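Local coordinates for protein ECXA (Escherichia coli, PDB 4L63) that binds a zinc ion and probably acts as a metallopeptidase, at residues R4-N7 with E8-K11; N171-G175 with S176-H180. All coordinates share one frame; numbering follows the deposited sequence.

Contact 1 (R4-N7 with E8-K11)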
loop_
_atom_site.group_PDB
_atom_site.type_symbol
_atom_site.label_atom_id
_atom_site.label_comp_id
_atom_site.label_asym_id
_atom_site.label_seq_id
_atom_site.Cartn_x
_atom_site.Cartn_y
_atom_site.Cartn_z
ATOM N N ARG A 4 -6.364 -14.345 6.419
ATOM C CA ARG A 4 -5.843 -13.430 5.421
ATOM C C ARG A 4 -6.000 -13.978 4.007
ATOM O O ARG A 4 -5.332 -14.936 3.621
ATOM C CB ARG A 4 -4.381 -13.113 5.688
ATOM C CG ARG A 4 -3.981 -11.749 5.166
ATOM C CD ARG A 4 -2.587 -11.779 4.611
ATOM N NE ARG A 4 -2.197 -10.489 4.054
ATOM C CZ ARG A 4 -1.246 -9.712 4.567
ATOM N NH1 ARG A 4 -0.590 -10.086 5.661
ATOM N NH2 ARG A 4 -0.952 -8.560 3.982
ATOM N N THR A 5 -6.882 -13.351 3.242
ATOM C CA THR A 5 -7.119 -13.738 1.857
ATOM C C THR A 5 -5.869 -13.508 1.022
ATOM O O THR A 5 -5.294 -12.424 1.056
ATOM C CB THR A 5 -8.291 -12.953 1.270
ATOM O OG1 THR A 5 -9.441 -13.150 2.101
ATOM C CG2 THR A 5 -8.610 -13.419 -0.149
ATOM N N PRO A 6 -5.431 -14.540 0.286
ATOM C CA PRO A 6 -4.263 -14.425 -0.596
ATOM C C PRO A 6 -4.469 -13.334 -1.650
ATOM O O PRO A 6 -5.595 -13.123 -2.087
ATOM C CB PRO A 6 -4.170 -15.810 -1.252
ATOM C CG PRO A 6 -4.893 -16.728 -0.327
ATOM C CD PRO A 6 -5.978 -15.908 0.318
ATOM N N ASN A 7 -3.400 -12.648 -2.042
ATOM C CA ASN A 7 -3.515 -11.574 -3.036
ATOM C C ASN A 7 -4.206 -12.031 -4.311
ATOM O O ASN A 7 -5.021 -11.305 -4.881
ATOM C CB ASN A 7 -2.127 -11.022 -3.364
ATOM C CG ASN A 7 -1.576 -10.175 -2.236
ATOM O OD1 ASN A 7 -2.327 -9.736 -1.358
ATOM N ND2 ASN A 7 -0.264 -9.943 -2.247
ATOM N N GLU A 8 -3.889 -13.243 -4.751
ATOM C CA GLU A 8 -4.444 -13.746 -6.009
ATOM C C GLU A 8 -5.974 -13.821 -5.975
ATOM O O GLU A 8 -6.627 -13.698 -7.007
ATOM C CB GLU A 8 -3.853 -15.116 -6.348
ATOM C CG GLU A 8 -4.278 -15.677 -7.725
ATOM C CD GLU A 8 -3.919 -14.773 -8.904
ATOM O OE1 GLU A 8 -2.995 -13.936 -8.779
ATOM O OE2 GLU A 8 -4.559 -14.912 -9.973
ATOM N N GLU A 9 -6.547 -13.990 -4.786
ATOM C CA GLU A 9 -8.012 -14.044 -4.655
ATOM C C GLU A 9 -8.661 -12.673 -4.459
ATOM O O GLU A 9 -9.888 -12.566 -4.443
ATOM C CB GLU A 9 -8.401 -14.961 -3.491
ATOM C CG GLU A 9 -8.001 -16.416 -3.701
ATOM C CD GLU A 9 -8.335 -17.292 -2.502
ATOM O OE1 GLU A 9 -9.305 -16.976 -1.780
ATOM O OE2 GLU A 9 -7.607 -18.284 -2.267
ATOM N N LYS A 10 -7.839 -11.636 -4.308
ATOM C CA LYS A 10 -8.329 -10.262 -4.176
ATOM C C LYS A 10 -8.082 -9.460 -5.447
ATOM O O LYS A 10 -8.370 -8.263 -5.491
ATOM C CB LYS A 10 -7.647 -9.538 -3.011
ATOM C CG LYS A 10 -7.696 -10.248 -1.694
ATOM C CD LYS A 10 -7.163 -9.358 -0.578
ATOM C CE LYS A 10 -5.648 -9.088 -0.672
ATOM N NZ LYS A 10 -5.208 -8.313 0.563
ATOM N N LYS A 11 -7.501 -10.113 -6.449
ATOM C CA LYS A 11 -7.142 -9.458 -7.706
ATOM C C LYS A 11 -8.373 -9.340 -8.576
ATOM O O LYS A 11 -9.088 -10.319 -8.752
ATOM C CB LYS A 11 -6.054 -10.255 -8.439
ATOM C CG LYS A 11 -5.609 -9.647 -9.756
ATOM C CD LYS A 11 -4.642 -10.597 -10.476
ATOM C CE LYS A 11 -3.263 -10.561 -9.842
ATOM N NZ LYS A 11 -2.344 -11.559 -10.458
HETATM O O HOH W 1 -2.197 -9.084 1.500
HETATM O O HOH W 2 -6.049 -10.050 2.380
#
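Thr5 and Pro6 meet Glu9 and Lys10 where two successive i to i+3 backbone bonds fold the chain just before strand 12-16. These bonds hold the bend: Glu9 N donates to Pro6 O at 3.0 Å, and Lys10 N to Asn7 O at 2.9 Å. Proline suits the first place, since its ring fixes phi and its carbonyl remains an acceptor.

Apolar packing comes next. The methyl CG2 of Thr5 lies 3.6 Å from Lys10 CG and also touches Glu9 CB, using the aliphatic parts of two charged residues. Thr5 CG2 reaches them because it stands opposite the backbone N, leaving OG1 beside that N and bonded to Gln194 O. The flank of the Pro6 ring rests against the Glu9 carboxylate, with CG 3.7 Å from OE2, while Arg210 takes the same oxygen in a salt bridge.

Water-mediated bonds tie the polar ends. Lys10, bent at chi3 (-69°), brings NZ within 2.7 Å of water 2, which donates to Thr5 O. Water 1 accepts from Lys10 NZ and from Arg4 NH2, and may donate to Asn7 OD1. It thus lies between two like-charged groups, and the ammonium gains a direct acceptor in Arg190 O. Asn7 ND2 bonds to the backbone of a chain of another protein, which Arg4 also packs against, so this corner lies at a protein-protein interface.

An ion pair spans residues 8 to 11: the Lys11 chain bends at chi3 and sets NZ 3.0 Å from Glu8 OE1, on the syn lone pair of that oxygen.

Contact 2 (N171-G175 with S176-H180)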
loop_
_atom_site.group_PDB
_atom_site.type_symbol
_atom_site.label_atom_id
_atom_site.label_comp_id
_atom_site.label_asym_id
_atom_site.label_seq_id
_atom_site.Cartn_x
_atom_site.Cartn_y
_atom_site.Cartn_z
ATOM N N ASN A 171 -10.560 -13.347 -11.806
ATOM C CA ASN A 171 -9.347 -12.936 -11.084
ATOM C C ASN A 171 -8.053 -13.282 -11.807
ATOM O O ASN A 171 -7.073 -12.538 -11.715
ATOM C CB ASN A 171 -9.338 -13.551 -9.676
ATOM C CG ASN A 171 -9.041 -15.047 -9.676
ATOM O OD1 ASN A 171 -9.756 -15.834 -10.293
ATOM N ND2 ASN A 171 -8.007 -15.451 -8.926
ATOM N N ASN A 172 -8.044 -14.394 -12.539
ATOM C CA ASN A 172 -6.800 -14.871 -13.127
ATOM C C ASN A 172 -6.689 -14.601 -14.622
ATOM O O ASN A 172 -5.898 -15.251 -15.322
ATOM C CB ASN A 172 -6.632 -16.375 -12.862
ATOM C CG ASN A 172 -7.839 -17.195 -13.315
ATOM O OD1 ASN A 172 -8.709 -16.703 -14.043
ATOM N ND2 ASN A 172 -7.876 -18.465 -12.908
ATOM N N GLU A 173 -7.471 -13.643 -15.119
ATOM C CA GLU A 173 -7.512 -13.407 -16.562
ATOM C C GLU A 173 -6.815 -12.122 -17.004
ATOM O O GLU A 173 -7.010 -11.656 -18.134
ATOM C CB GLU A 173 -8.962 -13.430 -17.049
ATOM C CG GLU A 173 -9.502 -14.859 -17.149
ATOM C CD GLU A 173 -11.002 -14.937 -17.361
ATOM O OE1 GLU A 173 -11.684 -13.891 -17.261
ATOM O OE2 GLU A 173 -11.493 -16.058 -17.629
ATOM N N GLY A 174 -5.971 -11.577 -16.129
ATOM C CA GLY A 174 -5.112 -10.469 -16.505
ATOM C C GLY A 174 -4.231 -10.869 -17.681
ATOM O O GLY A 174 -3.551 -11.893 -17.630
ATOM N N GLY A 175 -4.261 -10.076 -18.744
ATOM C CA GLY A 175 -3.430 -10.329 -19.905
ATOM C C GLY A 175 -4.042 -11.291 -20.911
ATOM O O GLY A 175 -3.493 -11.479 -21.997
ATOM N N SER A 176 -5.173 -11.900 -20.558
ATOM C CA SER A 176 -5.836 -12.854 -21.452
ATOM C C SER A 176 -6.680 -12.106 -22.473
ATOM O O SER A 176 -7.254 -11.062 -22.157
ATOM C CB SER A 176 -6.710 -13.827 -20.657
ATOM O OG SER A 176 -5.922 -14.718 -19.881
ATOM N N TYR A 177 -6.758 -12.644 -23.686
ATOM C CA TYR A 177 -7.498 -12.003 -24.768
ATOM C C TYR A 177 -8.947 -12.480 -24.839
ATOM O O TYR A 177 -9.235 -13.664 -24.654
ATOM C CB TYR A 177 -6.796 -12.258 -26.106
ATOM C CG TYR A 177 -5.591 -11.378 -26.358
ATOM C CD1 TYR A 177 -4.437 -11.507 -25.598
ATOM C CD2 TYR A 177 -5.597 -10.439 -27.382
ATOM C CE1 TYR A 177 -3.334 -10.709 -25.833
ATOM C CE2 TYR A 177 -4.496 -9.640 -27.629
ATOM C CZ TYR A 177 -3.368 -9.780 -26.852
ATOM O OH TYR A 177 -2.269 -8.988 -27.095
ATOM N N PHE A 178 -9.850 -11.549 -25.129
ATOM C CA PHE A 178 -11.276 -11.840 -25.180
ATOM C C PHE A 178 -11.866 -11.219 -26.452
ATOM O O PHE A 178 -11.158 -10.491 -27.151
ATOM C CB PHE A 178 -11.946 -11.323 -23.900
ATOM C CG PHE A 178 -11.482 -12.039 -22.667
ATOM C CD1 PHE A 178 -12.106 -13.204 -22.251
ATOM C CD2 PHE A 178 -10.400 -11.564 -21.938
ATOM C CE1 PHE A 178 -11.669 -13.881 -21.128
ATOM C CE2 PHE A 178 -9.954 -12.239 -20.817
ATOM C CZ PHE A 178 -10.593 -13.398 -20.409
ATOM N N PRO A 179 -13.141 -11.529 -26.776
ATOM C CA PRO A 179 -13.707 -11.044 -28.046
ATOM C C PRO A 179 -13.593 -9.540 -28.290
ATOM O O PRO A 179 -13.423 -9.136 -29.438
ATOM C CB PRO A 179 -15.181 -11.442 -27.935
ATOM C CG PRO A 179 -15.151 -12.685 -27.137
ATOM C CD PRO A 179 -14.047 -12.496 -26.125
ATOM N N HIS A 180 -13.676 -8.724 -27.244
ATOM C CA HIS A 180 -13.690 -7.278 -27.447
ATOM C C HIS A 180 -12.465 -6.599 -26.852
ATOM O O HIS A 180 -12.443 -5.381 -26.681
ATOM C CB HIS A 180 -14.973 -6.677 -26.865
ATOM C CG HIS A 180 -16.215 -7.128 -27.570
ATOM N ND1 HIS A 180 -17.236 -7.800 -26.930
ATOM C CD2 HIS A 180 -16.594 -7.019 -28.863
ATOM C CE1 HIS A 180 -18.192 -8.075 -27.795
ATOM N NE2 HIS A 180 -17.828 -7.613 -28.980
#
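Glu173 and Phe178 both turn CG away from their own carbonyl carbon (chi1 -77° and -65°), and this brings the two side chains together at about a right angle. The extended glutamate chain runs past the end of the ring. Its CG lies at the ring edge, in the ring plane, 3.7 Å from Phe178 CZ. The carboxylate follows, with OE1 3.4 Å from the same CZ and approaching obliquely, its plane turned 57° from that of the ring. The long glutamate suits the place because its methylenes pack on the phenyl edge while its oxygens reach further: OE2 hydrogen-bonds ND1 of the zinc ligand His170. Glu173 is thus a second-shell residue that probably steadies the orientation of that imidazole.

The backbone forms a type II beta turn from Glu173 to Ser176, closed by Ser176 N donating to Glu173 O at 3.1 Å. Gly175 occupies its third position with a positive phi, where a beta carbon would press on the preceding carbonyl oxygen. Ser176 CB lies 3.3 Å from Glu173 O, and the short side chain carries OG back beside the turn, near Glu173 CA. Next along the chain, Tyr177 CD1 approaches Gly175 O obliquely at 3.7 Å.

The turn leads from the loop that follows the zinc-binding helix 146-165 into strand 177-178. Backbone bonds join Gly175 and Ser176 to Gly183 on strand 181-186, the middle strand of a three-stranded antiparallel sheet, and Phe178 also packs on Tyr15 of strand 12-16 at its other margin.

Both contacts are local bends leading into strands, and those strands, 12-16 and 177-178, are the two outer strands of the same antiparallel sheet. Contact 1 is partly buried, mixing salt bridges with ordered water, and chains of another protein reach it. Contact 2 is a surface turn that no other protein chain of the assembly touches; there Glu173 against a phenyl edge and a positive-phi glycine shape the turn, and that glutamate links it to the zinc site, whereas the side chain of Glu8 in contact 1 is about 14 Å from the zinc ion. The two meet directly: Asn171 ND2 probably hydrogen-bonds Glu8 O at 2.9 Å, and Lys11 CD packs on Asn171 O.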